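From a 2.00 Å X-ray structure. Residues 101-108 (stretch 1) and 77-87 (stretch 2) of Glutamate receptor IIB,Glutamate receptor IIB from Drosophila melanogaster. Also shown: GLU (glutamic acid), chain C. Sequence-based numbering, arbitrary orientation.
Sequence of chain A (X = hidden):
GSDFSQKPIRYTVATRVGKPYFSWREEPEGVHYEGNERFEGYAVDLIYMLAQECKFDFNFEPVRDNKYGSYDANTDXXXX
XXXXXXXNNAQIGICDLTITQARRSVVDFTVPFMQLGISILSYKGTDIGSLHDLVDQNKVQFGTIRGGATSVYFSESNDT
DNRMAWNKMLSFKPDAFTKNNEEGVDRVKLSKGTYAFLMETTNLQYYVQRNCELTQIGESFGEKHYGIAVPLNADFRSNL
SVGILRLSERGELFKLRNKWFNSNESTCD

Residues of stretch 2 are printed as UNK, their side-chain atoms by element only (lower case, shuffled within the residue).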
# COMPACT_ATOMS: atom_id res chain seq x y z
N GLN A 101 11.84 7.01 -0.84
CA GLN A 101 13.02 7.66 -1.39
C GLN A 101 13.58 6.86 -2.57
O GLN A 101 13.96 7.44 -3.59
CB GLN A 101 14.08 7.82 -0.30
CG GLN A 101 15.41 8.36 -0.79
CD GLN A 101 16.43 7.27 -1.00
OE1 GLN A 101 16.96 6.71 -0.04
NE2 GLN A 101 16.71 6.95 -2.26
N ALA A 102 13.64 5.55 -2.42
CA ALA A 102 14.17 4.68 -3.47
C ALA A 102 13.30 4.74 -4.73
O ALA A 102 13.81 4.79 -5.84
CB ALA A 102 14.28 3.25 -2.97
N ARG A 103 11.98 4.73 -4.54
CA ARG A 103 11.06 4.77 -5.66
C ARG A 103 11.11 6.11 -6.38
O ARG A 103 11.12 6.17 -7.61
CB ARG A 103 9.63 4.48 -5.19
CG ARG A 103 9.41 3.04 -4.77
CD ARG A 103 8.06 2.86 -4.12
NE ARG A 103 7.79 1.47 -3.79
CZ ARG A 103 6.75 1.05 -3.08
NH1 ARG A 103 5.88 1.93 -2.60
NH2 ARG A 103 6.58 -0.24 -2.84
N ARG A 104 11.16 7.19 -5.60
CA ARG A 104 11.19 8.53 -6.16
C ARG A 104 12.47 8.78 -6.96
O ARG A 104 12.53 9.69 -7.78
CB ARG A 104 11.05 9.57 -5.05
CG ARG A 104 10.97 11.02 -5.52
CD ARG A 104 9.78 11.25 -6.45
NE ARG A 104 9.69 12.64 -6.87
CZ ARG A 104 10.38 13.18 -7.87
NH1 ARG A 104 11.22 12.44 -8.58
NH2 ARG A 104 10.23 14.46 -8.17
N SER A 105 13.48 7.95 -6.73
CA SER A 105 14.75 8.08 -7.43
C SER A 105 14.66 7.58 -8.87
O SER A 105 15.45 8.00 -9.73
CB SER A 105 15.85 7.31 -6.70
OG SER A 105 16.06 7.83 -5.40
N VAL A 106 13.71 6.68 -9.14
CA VAL A 106 13.61 6.03 -10.45
C VAL A 106 12.33 6.40 -11.21
O VAL A 106 12.29 6.30 -12.43
CB VAL A 106 13.68 4.50 -10.30
CG1 VAL A 106 15.07 4.08 -9.86
CG2 VAL A 106 12.62 3.99 -9.33
N VAL A 107 11.30 6.82 -10.48
CA VAL A 107 10.06 7.29 -11.11
C VAL A 107 9.57 8.55 -10.41
O VAL A 107 9.98 8.85 -9.29
CB VAL A 107 8.95 6.22 -11.07
CG1 VAL A 107 9.38 4.97 -11.82
CG2 VAL A 107 8.56 5.87 -9.64
N ASP A 108 8.69 9.29 -11.08
CA ASP A 108 8.10 10.49 -10.51
C ASP A 108 6.80 10.15 -9.79
O ASP A 108 6.27 9.05 -9.95
CB ASP A 108 7.84 11.53 -11.60
CG ASP A 108 8.26 12.93 -11.19
OD1 ASP A 108 7.99 13.32 -10.03
OD2 ASP A 108 8.87 13.64 -12.01
N UNK A 77 17.75 -4.70 -10.07
CA UNK A 77 16.53 -4.57 -10.85
C UNK A 77 15.32 -4.30 -9.97
O UNK A 77 15.27 -4.71 -8.81
c UNK A 77 17.12 -5.92 -12.95
c UNK A 77 16.86 -7.20 -13.73
o UNK A 77 15.98 -7.98 -13.31
o UNK A 77 17.54 -7.42 -14.75
c UNK A 77 16.29 -5.84 -11.68
N UNK A 78 14.34 -3.59 -10.54
CA UNK A 78 13.06 -3.34 -9.88
C UNK A 78 12.01 -4.34 -10.36
O UNK A 78 12.20 -5.00 -11.39
c UNK A 78 13.30 -0.88 -9.35
c UNK A 78 13.83 0.64 -7.72
c UNK A 78 14.49 -0.29 -9.64
n UNK A 78 14.82 0.62 -8.67
c UNK A 78 12.59 1.20 -5.79
c UNK A 78 12.85 -0.30 -8.12
c UNK A 78 11.72 -0.47 -7.32
c UNK A 78 11.60 0.28 -6.16
c UNK A 78 13.71 1.39 -6.56
c UNK A 78 12.59 -1.92 -10.15
N UNK A 79 10.92 -4.44 -9.62
CA UNK A 79 9.79 -5.28 -10.00
C UNK A 79 8.48 -4.51 -9.83
O UNK A 79 8.48 -3.31 -9.56
c UNK A 79 9.79 -6.31 -7.67
o UNK A 79 10.10 -7.25 -6.91
o UNK A 79 9.49 -5.17 -7.24
c UNK A 79 9.77 -6.57 -9.17
N UNK A 80 7.36 -5.22 -10.01
CA UNK A 80 6.05 -4.65 -9.75
C UNK A 80 5.69 -3.46 -10.61
O UNK A 80 6.17 -3.32 -11.74
N UNK A 81 4.84 -2.59 -10.06
CA UNK A 81 4.35 -1.42 -10.77
C UNK A 81 5.49 -0.48 -11.15
O UNK A 81 5.49 0.09 -12.24
c UNK A 81 1.13 -0.95 -8.63
c UNK A 81 2.86 0.62 -10.65
c UNK A 81 2.12 -1.54 -9.60
c UNK A 81 3.32 -0.65 -9.92
N UNK A 82 6.44 -0.31 -10.24
CA UNK A 82 7.57 0.59 -10.48
C UNK A 82 8.36 0.16 -11.72
O UNK A 82 8.79 1.00 -12.51
c UNK A 82 7.75 1.09 -8.01
c UNK A 82 7.15 2.49 -8.10
c UNK A 82 9.69 1.57 -9.53
c UNK A 82 8.51 0.64 -9.26
N UNK A 83 8.54 -1.15 -11.89
CA UNK A 83 9.29 -1.67 -13.03
C UNK A 83 8.61 -1.33 -14.35
O UNK A 83 9.27 -0.93 -15.31
n UNK A 83 12.35 -3.87 -15.34
c UNK A 83 9.46 -3.19 -12.91
c UNK A 83 10.22 -3.84 -14.07
n UNK A 83 13.07 -5.69 -14.10
c UNK A 83 11.62 -3.25 -14.24
n UNK A 83 13.66 -5.49 -16.31
c UNK A 83 13.03 -5.02 -15.25
N UNK A 84 7.29 -1.49 -14.41
CA UNK A 84 6.54 -1.21 -15.63
C UNK A 84 6.65 0.26 -16.04
O UNK A 84 6.59 0.58 -17.23
o UNK A 84 5.10 -3.78 -17.41
n UNK A 84 6.25 -4.89 -15.83
c UNK A 84 5.07 -1.58 -15.44
c UNK A 84 4.83 -3.05 -15.15
c UNK A 84 5.40 -3.95 -16.23
N UNK A 85 6.81 1.14 -15.06
CA UNK A 85 6.95 2.56 -15.33
C UNK A 85 8.36 2.88 -15.82
O UNK A 85 8.53 3.69 -16.74
c UNK A 85 5.14 3.47 -13.74
c UNK A 85 4.48 4.52 -14.62
c UNK A 85 4.93 3.81 -12.28
c UNK A 85 6.63 3.37 -14.07
N UNK A 86 9.36 2.24 -15.22
CA UNK A 86 10.75 2.44 -15.63
C UNK A 86 10.94 1.99 -17.08
O UNK A 86 11.63 2.65 -17.85
c UNK A 86 11.72 1.66 -14.71
c UNK A 86 13.14 1.71 -15.26
c UNK A 86 12.37 1.40 -12.25
c UNK A 86 11.69 2.26 -13.30
N UNK A 87 10.33 0.86 -17.44
CA UNK A 87 10.42 0.33 -18.79
C UNK A 87 9.39 0.96 -19.73
O UNK A 87 9.25 0.54 -20.88
o UNK A 87 12.33 -1.27 -17.63
o UNK A 87 11.10 -3.09 -17.61
c UNK A 87 10.24 -1.19 -18.77
c UNK A 87 11.30 -1.90 -17.94
N GLU C . 1.83 0.78 0.41
CA GLU C . 3.05 -0.03 0.65
C GLU C . 4.02 0.11 -0.51
O GLU C . 3.82 0.94 -1.40
CB GLU C . 2.68 -1.50 0.86
CG GLU C . 2.01 -1.79 2.20
CD GLU C . 2.99 -1.93 3.35
OE1 GLU C . 2.53 -1.99 4.51
OE2 GLU C . 4.22 -1.98 3.12
OXT GLU C . 5.04 -0.58 -0.59

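Position 77 carries three carbons, the third bearing two oxygens, and its side chain is out of reach of stretch 1: a carboxylate on a two-carbon stem, Glu77. Position 78 is the first to matter. One carbon leads to fused five- and six-membered rings holding eight carbons and one nitrogen; ring carbons approach the O and CB of Ala102 and the CG of Arg103, and Val106 CG2 sits over one ring face. Only tryptophan has such a ring system. Trp78 CZ2 lies 3.5 Å from Ala102 O, Trp78 CH2 is 3.9 Å from Ala102 CB, and Trp78 CZ3 is 3.8 Å from Arg103 CG. Val106 CG2 is 4.3 Å from the centroid of the Trp78 five-membered ring and 27° off its normal, a CH-pi contact.

Position 79 has two carbons, the second carrying two oxygens, and is out of reach of stretch 1: Asp79. The backbone O of Asp79 accepts from the N of position 83 at 3.2 Å. Position 80 has no side-chain atoms and a phi of 62°, a value that favours glycine by itself; it is Gly80. Position 81 shows four carbons forked at the first, with one arm two carbons long, the pattern of isoleucine. Ile81 is buried but makes no contact with stretch 1.

Position 82 also has four carbons, forked at the first, one arm two carbons long, now with CB directed toward stretch 1 and carbons close to Val106, Val107 and Arg103; it is Ile82. Ile82 CG2 meets Val106 CG2 at 3.8 Å, while Ile82 CD1 reaches Val107 CG2 at 4.0 Å and Arg103 CG at 4.1 Å.

Position 83 has three carbons, a nitrogen, then a carbon with two more nitrogens: Arg83, whose CA-to-CB bond points away from stretch 1. Arg83 NH1 donates to Trp78 O at 2.9 Å, tying the helix back to the segment that supplies the ring. Position 84, three carbons ending in one oxygen and one nitrogen, is Gln84 and makes no contact here. Position 85 has four carbons forked at the second, and its CB packs 3.9 Å from Val107 CG1, hence Leu85. Position 86 has four carbons, forked at the first, one arm two carbons long. Its CA-to-CB bond runs sideways, yet the end comes nearer, reaching Val106 and Val107: this is Ile86. Ile86 CD1 is 3.9 Å from Val106 CB, and Ile86 CG1 3.9 Å from Val107 CG1. Position 87, two carbons with two oxygens on the second, is Asp87, the first residue to leave helical geometry; Arg83 NE donates to Asp87 OD2 at 2.7 Å, a hydrogen bond that is part of a salt bridge.

The contact works by shape, with no hydrogen bond across it. Val106 and Val107 both point toward stretch 2: Val106 fits among Trp78, Ile82 and Ile86, and Val107 among Ile82, Leu85 and Ile86. The aliphatic stem of Arg103 packs on Trp78 and Ile82, while its far end serves the ligand: Arg103 NH1 donates to GLU O at 2.6 Å and Arg103 NH2 to GLU OXT at 2.7 Å. The rule to read here is that apolar side chains pack against the stem while the guanidinium bonds the ligand carboxylate.

Stretch 2, residues 77-87: EWDGIIRQLID
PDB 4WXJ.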